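Local coordinates for beta-Alanyl-CoA:Ammonia Lyase (Clostridium propionicum, PDB 4MZQ) that catalyses the reversible elimination of ammonia from beta-alanyl-CoA to give acrylyl-CoA, as a hot-dog-fold CoA thioester lyase, at the propionyl Coenzyme A site. Residues are numbered along the deposited sequence; one frame, centred on the assembly and turned at random. Chains: chain A/B, beta-Alanyl-CoA:Ammonia Lyase.

The propionyl Coenzyme A site. Residues chain A 49-52, 79-82, 121, 123; chain B 19, 24-26, 58-62. With 1VU (propionyl Coenzyme A), chain C.
Backbone carbonyls of both chains take the two amides of the coenzyme, and backbone N-H groups of chain A hold its 3'-phosphate: strand 50-54 of chain A offers the carbonyl O of A:Phe51 to the pantetheine amide N at 3.0 Å, in the carbonyl plane and on a lone pair, while B:Phe59 O takes the other amide, N1, at 2.9 Å from a donor 48° above its carbonyl plane. At the far end of propionyl Coenzyme A, the turn before strand 82-95 turns its amides to the phosphate, A:Asn80 N to O16 and A:Gln81 N to O15 (2.7 Å). A:Ser82 has OG in the crowded position between its backbone N and carbonyl carbon (chi1 81°), which lets the hydroxyl join its own amide on O16, at 2.7 Å from OG. O16 thus accepts from the amides of A:Asn80 and A:Ser82, the latter the longer bond, and from A:Ser82 OG; their N-H and O-H dipoles would offset part of its charge. A:Gln81 adds a water-mediated link from NE2 to O15. The adenine amino group N4 donates to OE1 of B:Glu58 at 2.8 Å, approaching from above the carboxylate plane; the extended side chain, CG anti to the backbone N (chi1 -168°), brings OE1 there. A:Leu52 spreads its two methyls along the ligand: CD2 lies over the five-membered ring of the adenine, 3.8 Å from the centroid, and CD1 touches the ribose oxygen O11. A:Phe123, with CG anti to the backbone N, turns a face to the pantoate methyl C12, near the ring's rim. The sulfur S is the last part of the acyl thioester modelled here, lying beside A:Leu50 CA at 3.8 Å and B:Tyr19 CE2. A:Phe51 and B:Phe59 run side by side, CD2 of the former at the latter's edge. The site is a groove between two hot-dog subunits, chain A supplying strands 50-54, 82-95 and 112-123, chain B strand 56-59 and the segment around B:Gly26.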
loop_
_atom_site.group_PDB
_atom_site.type_symbol
_atom_site.label_atom_id
_atom_site.label_comp_id
_atom_site.label_asym_id
_atom_site.label_seq_id
_atom_site.Cartn_x
_atom_site.Cartn_y
_atom_site.Cartn_z
ATOM N N SER A 49 -1.091 23.144 6.368
ATOM C CA SER A 49 -2.462 23.604 6.114
ATOM C C SER A 49 -3.494 22.478 6.184
ATOM O O SER A 49 -3.148 21.300 6.299
ATOM C CB SER A 49 -2.571 24.310 4.746
ATOM O OG SER A 49 -2.954 23.387 3.722
ATOM N N LEU A 50 -4.768 22.864 6.151
ATOM C CA LEU A 50 -5.862 21.917 5.975
ATOM C C LEU A 50 -6.628 22.226 4.695
ATOM O O LEU A 50 -6.957 23.389 4.402
ATOM C CB LEU A 50 -6.816 21.952 7.177
ATOM C CG LEU A 50 -6.222 21.547 8.532
ATOM C CD1 LEU A 50 -7.136 21.990 9.679
ATOM C CD2 LEU A 50 -5.983 20.040 8.599
ATOM N N PHE A 51 -6.953 21.192 3.933
ATOM C CA PHE A 51 -7.735 21.413 2.726
ATOM C C PHE A 51 -9.187 21.719 3.097
ATOM O O PHE A 51 -9.828 20.961 3.822
ATOM C CB PHE A 51 -7.647 20.192 1.809
ATOM C CG PHE A 51 -7.490 20.546 0.361
ATOM C CD1 PHE A 51 -6.252 20.474 -0.253
ATOM C CD2 PHE A 51 -8.579 20.971 -0.382
ATOM C CE1 PHE A 51 -6.095 20.810 -1.583
ATOM C CE2 PHE A 51 -8.434 21.313 -1.716
ATOM C CZ PHE A 51 -7.189 21.233 -2.320
ATOM N N LEU A 52 -9.711 22.827 2.587
ATOM C CA LEU A 52 -11.102 23.211 2.866
ATOM C C LEU A 52 -12.112 22.505 1.963
ATOM O O LEU A 52 -13.214 22.152 2.391
ATOM C CB LEU A 52 -11.292 24.721 2.693
ATOM C CG LEU A 52 -10.603 25.632 3.706
ATOM C CD1 LEU A 52 -10.332 26.988 3.090
ATOM C CD2 LEU A 52 -11.451 25.774 4.961
ATOM N N GLY A 79 -6.430 34.865 0.986
ATOM C CA GLY A 79 -7.490 35.448 1.789
ATOM C C GLY A 79 -7.002 35.775 3.184
ATOM O O GLY A 79 -5.842 36.137 3.366
ATOM N N ASN A 80 -7.885 35.657 4.170
ATOM C CA ASN A 80 -7.515 35.909 5.558
ATOM C C ASN A 80 -6.902 34.642 6.143
ATOM O O ASN A 80 -5.715 34.607 6.478
ATOM C CB ASN A 80 -8.726 36.363 6.380
ATOM C CG ASN A 80 -8.383 36.609 7.834
ATOM O OD1 ASN A 80 -7.253 36.959 8.159
ATOM N ND2 ASN A 80 -9.357 36.424 8.721
ATOM N N GLN A 81 -7.721 33.600 6.251
ATOM C CA GLN A 81 -7.237 32.294 6.658
ATOM C C GLN A 81 -7.379 31.287 5.524
ATOM O O GLN A 81 -7.016 30.123 5.686
ATOM C CB GLN A 81 -7.986 31.814 7.910
ATOM C CG GLN A 81 -7.701 32.688 9.134
ATOM C CD GLN A 81 -8.386 32.183 10.383
ATOM O OE1 GLN A 81 -7.733 31.804 11.352
ATOM N NE2 GLN A 81 -9.713 32.166 10.365
ATOM N N SER A 82 -7.885 31.734 4.377
ATOM C CA SER A 82 -8.043 30.836 3.230
ATOM C C SER A 82 -7.142 31.253 2.074
ATOM O O SER A 82 -6.708 32.398 1.980
ATOM C CB SER A 82 -9.501 30.771 2.760
ATOM O OG SER A 82 -9.822 31.882 1.937
ATOM N N SER A 121 -9.413 25.142 -2.190
ATOM C CA SER A 121 -8.952 26.111 -1.216
ATOM C C SER A 121 -8.389 25.422 0.009
ATOM O O SER A 121 -8.847 24.341 0.384
ATOM C CB SER A 121 -10.094 27.039 -0.804
ATOM O OG SER A 121 -10.542 27.810 -1.904
ATOM N N PHE A 123 -6.636 26.104 4.170
ATOM C CA PHE A 123 -6.790 26.891 5.387
ATOM C C PHE A 123 -5.511 26.862 6.218
ATOM O O PHE A 123 -4.962 25.798 6.469
ATOM C CB PHE A 123 -7.959 26.324 6.189
ATOM C CG PHE A 123 -8.128 26.908 7.569
ATOM C CD1 PHE A 123 -8.912 28.038 7.755
ATOM C CD2 PHE A 123 -7.557 26.304 8.679
ATOM C CE1 PHE A 123 -9.101 28.575 9.016
ATOM C CE2 PHE A 123 -7.738 26.840 9.956
ATOM C CZ PHE A 123 -8.514 27.974 10.121
ATOM N N TYR B 19 -0.666 12.872 6.145
ATOM C CA TYR B 19 0.212 13.905 6.677
ATOM C C TYR B 19 0.689 13.489 8.058
ATOM O O TYR B 19 0.260 12.460 8.602
ATOM C CB TYR B 19 -0.512 15.267 6.699
ATOM C CG TYR B 19 -0.941 15.640 5.298
ATOM C CD1 TYR B 19 -0.007 16.043 4.356
ATOM C CD2 TYR B 19 -2.268 15.511 4.889
ATOM C CE1 TYR B 19 -0.368 16.330 3.056
ATOM C CE2 TYR B 19 -2.637 15.805 3.595
ATOM C CZ TYR B 19 -1.684 16.215 2.683
ATOM O OH TYR B 19 -2.067 16.491 1.386
ATOM N N VAL B 24 -5.412 11.944 8.236
ATOM C CA VAL B 24 -5.785 11.367 6.951
ATOM C C VAL B 24 -6.070 12.503 5.964
ATOM O O VAL B 24 -6.574 13.571 6.350
ATOM C CB VAL B 24 -6.998 10.424 7.114
ATOM C CG1 VAL B 24 -7.400 9.821 5.787
ATOM C CG2 VAL B 24 -6.655 9.328 8.113
ATOM N N ASN B 25 -5.709 12.301 4.699
ATOM C CA ASN B 25 -5.898 13.347 3.697
ATOM C C ASN B 25 -7.346 13.381 3.198
ATOM O O ASN B 25 -8.056 12.373 3.238
ATOM C CB ASN B 25 -4.913 13.189 2.512
ATOM C CG ASN B 25 -4.953 11.805 1.866
ATOM O OD1 ASN B 25 -5.347 10.825 2.494
ATOM N ND2 ASN B 25 -4.505 11.725 0.608
ATOM N N GLY B 26 -7.775 14.547 2.731
ATOM C CA GLY B 26 -9.114 14.696 2.191
ATOM C C GLY B 26 -9.369 13.728 1.051
ATOM O O GLY B 26 -10.488 13.253 0.857
ATOM N N GLU B 58 -16.740 19.754 0.199
ATOM C CA GLU B 58 -16.291 20.414 1.416
ATOM C C GLU B 58 -15.770 19.393 2.414
ATOM O O GLU B 58 -16.406 18.363 2.667
ATOM C CB GLU B 58 -17.408 21.251 2.046
ATOM C CG GLU B 58 -16.898 22.176 3.155
ATOM C CD GLU B 58 -17.816 23.351 3.421
ATOM O OE1 GLU B 58 -17.352 24.506 3.289
ATOM O OE2 GLU B 58 -18.995 23.122 3.777
ATOM N N PHE B 59 -14.594 19.681 2.965
ATOM C CA PHE B 59 -13.998 18.870 4.014
ATOM C C PHE B 59 -14.268 19.588 5.340
ATOM O O PHE B 59 -13.692 20.642 5.608
ATOM C CB PHE B 59 -12.495 18.677 3.769
ATOM C CG PHE B 59 -12.163 18.004 2.463
ATOM C CD1 PHE B 59 -12.607 16.714 2.193
ATOM C CD2 PHE B 59 -11.376 18.650 1.520
ATOM C CE1 PHE B 59 -12.276 16.082 0.992
ATOM C CE2 PHE B 59 -11.052 18.035 0.315
ATOM C CZ PHE B 59 -11.510 16.757 0.053
ATOM N N THR B 60 -15.175 19.045 6.144
ATOM C CA THR B 60 -15.772 19.817 7.235
ATOM C C THR B 60 -15.218 19.500 8.619
ATOM O O THR B 60 -15.422 20.266 9.554
ATOM C CB THR B 60 -17.302 19.618 7.273
ATOM O OG1 THR B 60 -17.599 18.217 7.330
ATOM C CG2 THR B 60 -17.969 20.242 6.031
ATOM N N ALA B 61 -14.489 18.393 8.739
ATOM C CA ALA B 61 -13.876 18.012 10.009
ATOM C C ALA B 61 -12.700 17.084 9.728
ATOM O O ALA B 61 -12.761 16.287 8.800
ATOM C CB ALA B 61 -14.890 17.335 10.928
ATOM N N PRO B 62 -11.616 17.196 10.512
ATOM C CA PRO B 62 -10.456 16.339 10.240
ATOM C C PRO B 62 -10.697 14.873 10.604
ATOM O O PRO B 62 -11.438 14.560 11.547
ATOM C CB PRO B 62 -9.356 16.948 11.118
ATOM C CG PRO B 62 -10.089 17.609 12.217
ATOM C CD PRO B 62 -11.357 18.144 11.613
HETATM O O14 1VU C . -12.071 34.922 4.908
HETATM P P2 1VU C . -11.040 33.816 4.785
HETATM O O15 1VU C . -10.364 33.477 6.086
HETATM O O16 1VU C . -10.114 33.984 3.604
HETATM O O13 1VU C . -11.908 32.523 4.350
HETATM C C23 1VU C . -12.653 31.741 5.286
HETATM C C22 1VU C . -13.730 31.025 4.503
HETATM O O12 1VU C . -14.387 31.851 3.521
HETATM C C16 1VU C . -12.923 29.899 3.870
HETATM N N2 1VU C . -13.702 28.691 3.564
HETATM C C21 1VU C . -13.723 28.146 2.354
HETATM N N6 1VU C . -13.133 28.506 1.201
HETATM C C20 1VU C . -13.341 27.764 0.104
HETATM N N5 1VU C . -14.119 26.678 0.119
HETATM C C19 1VU C . -14.721 26.286 1.260
HETATM N N4 1VU C . -15.505 25.190 1.276
HETATM C C18 1VU C . -14.531 27.029 2.410
HETATM N N3 1VU C . -14.988 26.932 3.678
HETATM C C17 1VU C . -14.469 27.964 4.382
HETATM O O11 1VU C . -11.968 29.504 4.851
HETATM C C15 1VU C . -11.805 30.571 5.795
HETATM C C14 1VU C . -12.238 30.090 7.179
HETATM O O10 1VU C . -13.631 29.751 7.200
HETATM P P1 1VU C . -14.309 29.264 8.571
HETATM O O8 1VU C . -13.923 30.257 9.646
HETATM O O9 1VU C . -15.756 28.942 8.338
HETATM O O7 1VU C . -13.449 27.918 8.808
HETATM P P 1VU C . -14.107 26.565 9.362
HETATM O O5 1VU C . -14.749 26.865 10.701
HETATM O O6 1VU C . -14.879 25.920 8.233
HETATM O O4 1VU C . -12.784 25.712 9.657
HETATM C C13 1VU C . -11.994 25.277 8.548
HETATM C C10 1VU C . -11.284 23.984 8.931
HETATM C C11 1VU C . -10.264 23.628 7.848
HETATM C C12 1VU C . -10.604 24.147 10.288
HETATM C C9 1VU C . -12.372 22.916 9.041
HETATM O O3 1VU C . -13.282 23.060 7.940
HETATM C C8 1VU C . -11.800 21.524 9.058
HETATM O O2 1VU C . -11.162 21.112 10.014
HETATM N N1 1VU C . -12.073 20.797 7.985
HETATM C C7 1VU C . -11.398 19.550 7.663
HETATM C C6 1VU C . -10.113 19.864 6.916
HETATM C C5 1VU C . -9.390 18.590 6.537
HETATM O O1 1VU C . -9.318 17.672 7.344
HETATM N N 1VU C . -8.865 18.555 5.307
HETATM C C4 1VU C . -8.211 17.359 4.774
HETATM C C3 1VU C . -6.859 17.008 5.416
HETATM S S 1VU C . -5.568 18.220 5.008
HETATM O O HOH W 1 -8.646 14.930 7.419
HETATM O O HOH W 2 -14.054 23.386 4.831
HETATM O O HOH W 3 -11.346 33.230 8.498
#